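Local coordinates for bifunctional cytochrome P450/NADPH--P450 reductase (Deinococcus aerius, PDB 7F3H), which probably hydroxylates organic substrates at its heme domain, using oxygen and electrons passed from NADPH by a fused reductase domain, at residues R3-P11 / V344-R352. Sequence-based numbering, arbitrary orientation.
Sequences RILAPIPSP and VIGGKYEIR
Ala6 and Lys348 make the polar link between residues 3-11 and 344-352: Ala6 N donates to Lys348 O over 2.9 Å, nearly straight at the hydrogen (170°), with the donor tilted 34° from the carbonyl plane. The same oxygen receives a CA-H...O contact from Leu5 CA, so two successive residues of the N-terminal segment meet one carbonyl. Apolar contacts spread to both sides of this point. Leu5 lays its two methyls across the hairpin: CD2 meets both branches of Val344, at 4.0 Å from its CG2, while CD1 lies against Glu350 CB and OE1. Ala6 CB touches both Lys348 CE, 3.7 Å away, and Tyr349 CE1. The Tyr349 ring carries the next part of the contact. Lys348 CB sits over the centre of one face, Pro7 O approaches the edge near the ring plane, 3.7 Å from Tyr349 CE1, and Pro9 CD packs against that same carbon. Ile8 runs obliquely past the tyrosine, with CG1 4.1 Å from Tyr349 CD1. Its CG1 stands anti to the carbonyl carbon (chi1 -64°), and the extended branch beyond it carries CD1 to Glu350 O, 3.7 Å away, and on to Ile351 CD1 at 3.9 Å, where the two isoleucine side chains cross at about a right angle. Cutting Ile8 back to an alanine is likely to leave Ile351 CD1 without its methyl partner and to open a gap beside Tyr349 CB and CD1, where CG1 now packs. Ile8 and Tyr349 also both touch Leu43 of strand 43-48, joining the contact to the five-stranded sheet. Ile345 O takes the backbone N-H of Lys348 and of Tyr349, setting two residues against one: a classic beta bulge in a two-stranded antiparallel hairpin, covered here by the irregular N-terminal segment at the surface of the beta-rich part of the cytochrome P450 fold.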
ATOM      1  N   ARG A   3      12.530 -14.254  33.313  1.00 79.66           N
ATOM      2  CA  ARG A   3      13.556 -14.851  34.138  1.00 78.59           C
ATOM      3  C   ARG A   3      14.931 -14.373  33.664  1.00 77.15           C
ATOM      4  O   ARG A   3      15.332 -13.211  33.898  1.00 73.37           O
ATOM      5  CB  ARG A   3      13.568 -16.391  34.191  1.00 81.91           C
ATOM      6  CG  ARG A   3      12.471 -17.214  35.092  1.00 94.14           C
ATOM      7  CD  ARG A   3      12.702 -17.004  36.558  1.00 95.12           C
ATOM      8  NE  ARG A   3      14.112 -17.395  36.672  1.00103.47           N
ATOM      9  CZ  ARG A   3      14.543 -18.633  36.692  1.00 98.31           C
ATOM     10  NH1 ARG A   3      13.610 -19.545  36.645  1.00 97.34           N
ATOM     11  NH2 ARG A   3      15.809 -18.861  36.846  1.00 92.48           N
ATOM     12  N   ILE A   4      15.661 -15.257  32.963  1.00 72.23           N
ATOM     13  CA  ILE A   4      17.006 -15.043  32.420  1.00 71.64           C
ATOM     14  C   ILE A   4      16.945 -14.385  31.042  1.00 67.40           C
ATOM     15  O   ILE A   4      16.918 -15.075  30.020  1.00 60.59           O
ATOM     16  CB  ILE A   4      17.736 -16.405  32.398  1.00 71.78           C
ATOM     17  CG1 ILE A   4      19.144 -16.240  31.865  1.00 67.54           C
ATOM     18  CG2 ILE A   4      16.862 -17.543  31.811  1.00 73.41           C
ATOM     19  CD1 ILE A   4      20.077 -17.424  32.097  1.00 68.05           C
ATOM     20  N   LEU A   5      16.946 -13.045  31.008  1.00 60.51           N
ATOM     21  CA  LEU A   5      16.797 -12.350  29.740  1.00 51.59           C
ATOM     22  C   LEU A   5      18.131 -12.222  29.002  1.00 47.45           C
ATOM     23  O   LEU A   5      19.216 -12.218  29.595  1.00 51.37           O
ATOM     24  CB  LEU A   5      16.238 -10.945  29.954  1.00 47.63           C
ATOM     25  CG  LEU A   5      14.914 -10.844  30.694  1.00 48.48           C
ATOM     26  CD1 LEU A   5      14.602  -9.385  30.959  1.00 53.24           C
ATOM     27  CD2 LEU A   5      13.814 -11.516  29.907  1.00 42.56           C
ATOM     28  N   ALA A   6      18.025 -12.049  27.683  1.00 42.85           N
ATOM     29  CA  ALA A   6      19.067 -11.814  26.687  1.00 41.85           C
ATOM     30  C   ALA A   6      18.978 -10.404  26.114  1.00 40.21           C
ATOM     31  O   ALA A   6      17.872  -9.924  25.826  1.00 41.20           O
ATOM     32  CB  ALA A   6      18.980 -12.825  25.539  1.00 37.50           C
ATOM     33  N   PRO A   7      20.111  -9.723  25.933  1.00 42.11           N
ATOM     34  CA  PRO A   7      20.073  -8.404  25.274  1.00 38.32           C
ATOM     35  C   PRO A   7      19.692  -8.560  23.806  1.00 34.81           C
ATOM     36  O   PRO A   7      20.094  -9.517  23.140  1.00 35.84           O
ATOM     37  CB  PRO A   7      21.507  -7.874  25.427  1.00 32.14           C
ATOM     38  CG  PRO A   7      22.350  -9.124  25.579  1.00 34.78           C
ATOM     39  CD  PRO A   7      21.480 -10.131  26.306  1.00 33.13           C
ATOM     40  N   ILE A   8      18.834  -7.662  23.334  1.00 37.30           N
ATOM     41  CA  ILE A   8      18.473  -7.676  21.915  1.00 34.12           C
ATOM     42  C   ILE A   8      19.730  -7.427  21.089  1.00 37.84           C
ATOM     43  O   ILE A   8      20.487  -6.478  21.382  1.00 34.16           O
ATOM     44  CB  ILE A   8      17.395  -6.618  21.624  1.00 35.70           C
ATOM     45  CG1 ILE A   8      16.103  -6.965  22.371  1.00 34.19           C
ATOM     46  CG2 ILE A   8      17.159  -6.497  20.131  1.00 34.94           C
ATOM     47  CD1 ILE A   8      15.058  -5.900  22.323  1.00 31.23           C
ATOM     48  N   PRO A   9      20.032  -8.247  20.089  1.00 34.10           N
ATOM     49  CA  PRO A   9      21.258  -8.025  19.316  1.00 35.34           C
ATOM     50  C   PRO A   9      21.290  -6.623  18.720  1.00 35.16           C
ATOM     51  O   PRO A   9      20.255  -6.046  18.369  1.00 37.27           O
ATOM     52  CB  PRO A   9      21.200  -9.103  18.223  1.00 36.94           C
ATOM     53  CG  PRO A   9      20.272 -10.185  18.800  1.00 36.31           C
ATOM     54  CD  PRO A   9      19.279  -9.431  19.640  1.00 33.77           C
ATOM     55  N   SER A  10      22.508  -6.077  18.622  1.00 32.48           N
ATOM     56  CA  SER A  10      22.745  -4.757  18.085  1.00 32.02           C
ATOM     57  C   SER A  10      24.064  -4.701  17.309  1.00 32.02           C
ATOM     58  O   SER A  10      25.068  -5.258  17.769  1.00 33.09           O
ATOM     59  CB  SER A  10      22.725  -3.719  19.211  1.00 31.77           C
ATOM     60  OG  SER A  10      22.475  -2.421  18.681  1.00 36.49           O
ATOM     61  N   PRO A  11      24.091  -4.085  16.125  1.00 36.05           N
ATOM     62  CA  PRO A  11      25.335  -4.029  15.326  1.00 35.76           C
ATOM     63  C   PRO A  11      26.358  -3.131  16.000  1.00 36.00           C
ATOM     64  O   PRO A  11      26.004  -2.260  16.808  1.00 34.18           O
ATOM     65  CB  PRO A  11      24.872  -3.407  13.999  1.00 33.06           C
ATOM     66  CG  PRO A  11      23.405  -3.498  14.020  1.00 34.93           C
ATOM     67  CD  PRO A  11      22.994  -3.390  15.434  1.00 34.71           C
ATOM     68  N   VAL A 344       7.918 -10.096  27.127  1.00 32.46           N
ATOM     69  CA  VAL A 344       9.095 -10.899  26.863  1.00 27.40           C
ATOM     70  C   VAL A 344       8.745 -11.795  25.689  1.00 31.39           C
ATOM     71  O   VAL A 344       7.802 -12.595  25.765  1.00 36.19           O
ATOM     72  CB  VAL A 344       9.519 -11.704  28.105  1.00 31.93           C
ATOM     73  CG1 VAL A 344      10.615 -12.716  27.793  1.00 30.70           C
ATOM     74  CG2 VAL A 344       9.965 -10.750  29.205  1.00 28.09           C
ATOM     75  N   ILE A 345       9.460 -11.623  24.588  1.00 31.30           N
ATOM     76  CA  ILE A 345       9.241 -12.407  23.380  1.00 27.85           C
ATOM     77  C   ILE A 345      10.431 -13.334  23.210  1.00 32.18           C
ATOM     78  O   ILE A 345      11.550 -13.037  23.665  1.00 27.60           O
ATOM     79  CB  ILE A 345       9.017 -11.527  22.131  1.00 27.61           C
ATOM     80  CG1 ILE A 345      10.302 -10.803  21.706  1.00 24.18           C
ATOM     81  CG2 ILE A 345       7.861 -10.571  22.362  1.00 25.89           C
ATOM     82  CD1 ILE A 345      10.077  -9.808  20.604  1.00 27.41           C
ATOM     83  N   GLY A 346      10.159 -14.500  22.599  1.00 29.94           N
ATOM     84  CA  GLY A 346      11.145 -15.541  22.391  1.00 21.99           C
ATOM     85  C   GLY A 346      11.667 -16.168  23.659  1.00 29.72           C
ATOM     86  O   GLY A 346      12.660 -16.903  23.629  1.00 37.69           O
ATOM     87  N   GLY A 347      10.992 -15.911  24.774  1.00 33.21           N
ATOM     88  CA  GLY A 347      11.441 -16.348  26.082  1.00 29.61           C
ATOM     89  C   GLY A 347      12.744 -15.711  26.519  1.00 39.64           C
ATOM     90  O   GLY A 347      13.299 -16.119  27.539  1.00 50.76           O
ATOM     91  N   LYS A 348      13.197 -14.654  25.831  1.00 34.98           N
ATOM     92  CA  LYS A 348      14.540 -14.105  26.033  1.00 38.17           C
ATOM     93  C   LYS A 348      14.544 -12.579  26.094  1.00 40.03           C
ATOM     94  O   LYS A 348      15.250 -11.994  26.926  1.00 42.71           O
ATOM     95  CB  LYS A 348      15.503 -14.511  24.899  1.00 35.01           C
ATOM     96  CG  LYS A 348      15.615 -15.972  24.608  1.00 40.02           C
ATOM     97  CD  LYS A 348      16.424 -16.210  23.346  1.00 44.26           C
ATOM     98  CE  LYS A 348      17.836 -15.700  23.495  1.00 40.44           C
ATOM     99  NZ  LYS A 348      18.719 -16.393  22.525  1.00 41.32           N
ATOM    100  N   TYR A 349      13.761 -11.933  25.219  1.00 32.53           N
ATOM    101  CA  TYR A 349      13.945 -10.530  24.855  1.00 35.39           C
ATOM    102  C   TYR A 349      12.859  -9.662  25.482  1.00 35.52           C
ATOM    103  O   TYR A 349      11.667  -9.901  25.253  1.00 33.50           O
ATOM    104  CB  TYR A 349      13.922 -10.385  23.335  1.00 28.58           C
ATOM    105  CG  TYR A 349      14.969 -11.204  22.622  1.00 34.08           C
ATOM    106  CD1 TYR A 349      16.333 -10.994  22.856  1.00 33.92           C
ATOM    107  CD2 TYR A 349      14.601 -12.203  21.730  1.00 29.48           C
ATOM    108  CE1 TYR A 349      17.290 -11.735  22.197  1.00 31.22           C
ATOM    109  CE2 TYR A 349      15.557 -12.956  21.064  1.00 29.31           C
ATOM    110  CZ  TYR A 349      16.898 -12.722  21.292  1.00 35.93           C
ATOM    111  OH  TYR A 349      17.848 -13.488  20.614  1.00 37.03           O
ATOM    112  N   GLU A 350      13.265  -8.643  26.249  1.00 34.00           N
ATOM    113  CA  GLU A 350      12.299  -7.756  26.895  1.00 36.96           C
ATOM    114  C   GLU A 350      11.916  -6.617  25.966  1.00 32.95           C
ATOM    115  O   GLU A 350      12.765  -6.086  25.257  1.00 31.52           O
ATOM    116  CB  GLU A 350      12.807  -7.181  28.210  1.00 38.61           C
ATOM    117  CG  GLU A 350      11.640  -6.555  28.987  1.00 47.82           C
ATOM    118  CD  GLU A 350      12.057  -5.844  30.254  1.00 53.40           C
ATOM    119  OE1 GLU A 350      12.884  -6.399  31.013  1.00 62.38           O
ATOM    120  OE2 GLU A 350      11.542  -4.725  30.489  1.00 61.51           O
ATOM    121  N   ILE A 351      10.623  -6.340  25.884  1.00 35.77           N
ATOM    122  CA  ILE A 351      10.070  -5.174  25.206  1.00 31.26           C
ATOM    123  C   ILE A 351       9.278  -4.393  26.240  1.00 31.32           C
ATOM    124  O   ILE A 351       8.226  -4.852  26.693  1.00 36.03           O
ATOM    125  CB  ILE A 351       9.188  -5.569  24.016  1.00 36.52           C
ATOM    126  CG1 ILE A 351       9.892  -6.654  23.172  1.00 32.72           C
ATOM    127  CG2 ILE A 351       8.801  -4.322  23.210  1.00 30.70           C
ATOM    128  CD1 ILE A 351      11.227  -6.228  22.531  1.00 23.80           C
ATOM    129  N   ARG A 352       9.776  -3.222  26.621  1.00 37.11           N
ATOM    130  CA  ARG A 352       9.143  -2.414  27.662  1.00 38.51           C
ATOM    131  C   ARG A 352       7.820  -1.812  27.206  1.00 35.64           C
ATOM    132  O   ARG A 352       7.601  -1.557  26.017  1.00 35.77           O
ATOM    133  CB  ARG A 352      10.095  -1.312  28.101  1.00 43.09           C
ATOM    134  CG  ARG A 352      11.368  -1.850  28.704  1.00 43.48           C
ATOM    135  CD  ARG A 352      12.278  -0.722  29.106  1.00 49.11           C
ATOM    136  NE  ARG A 352      13.061  -1.107  30.269  1.00 62.76           N
ATOM    137  CZ  ARG A 352      12.632  -1.041  31.523  1.00 63.33           C
ATOM    138  NH1 ARG A 352      11.412  -0.581  31.798  1.00 56.36           N
ATOM    139  NH2 ARG A 352      13.436  -1.433  32.502  1.00 71.69           N
TER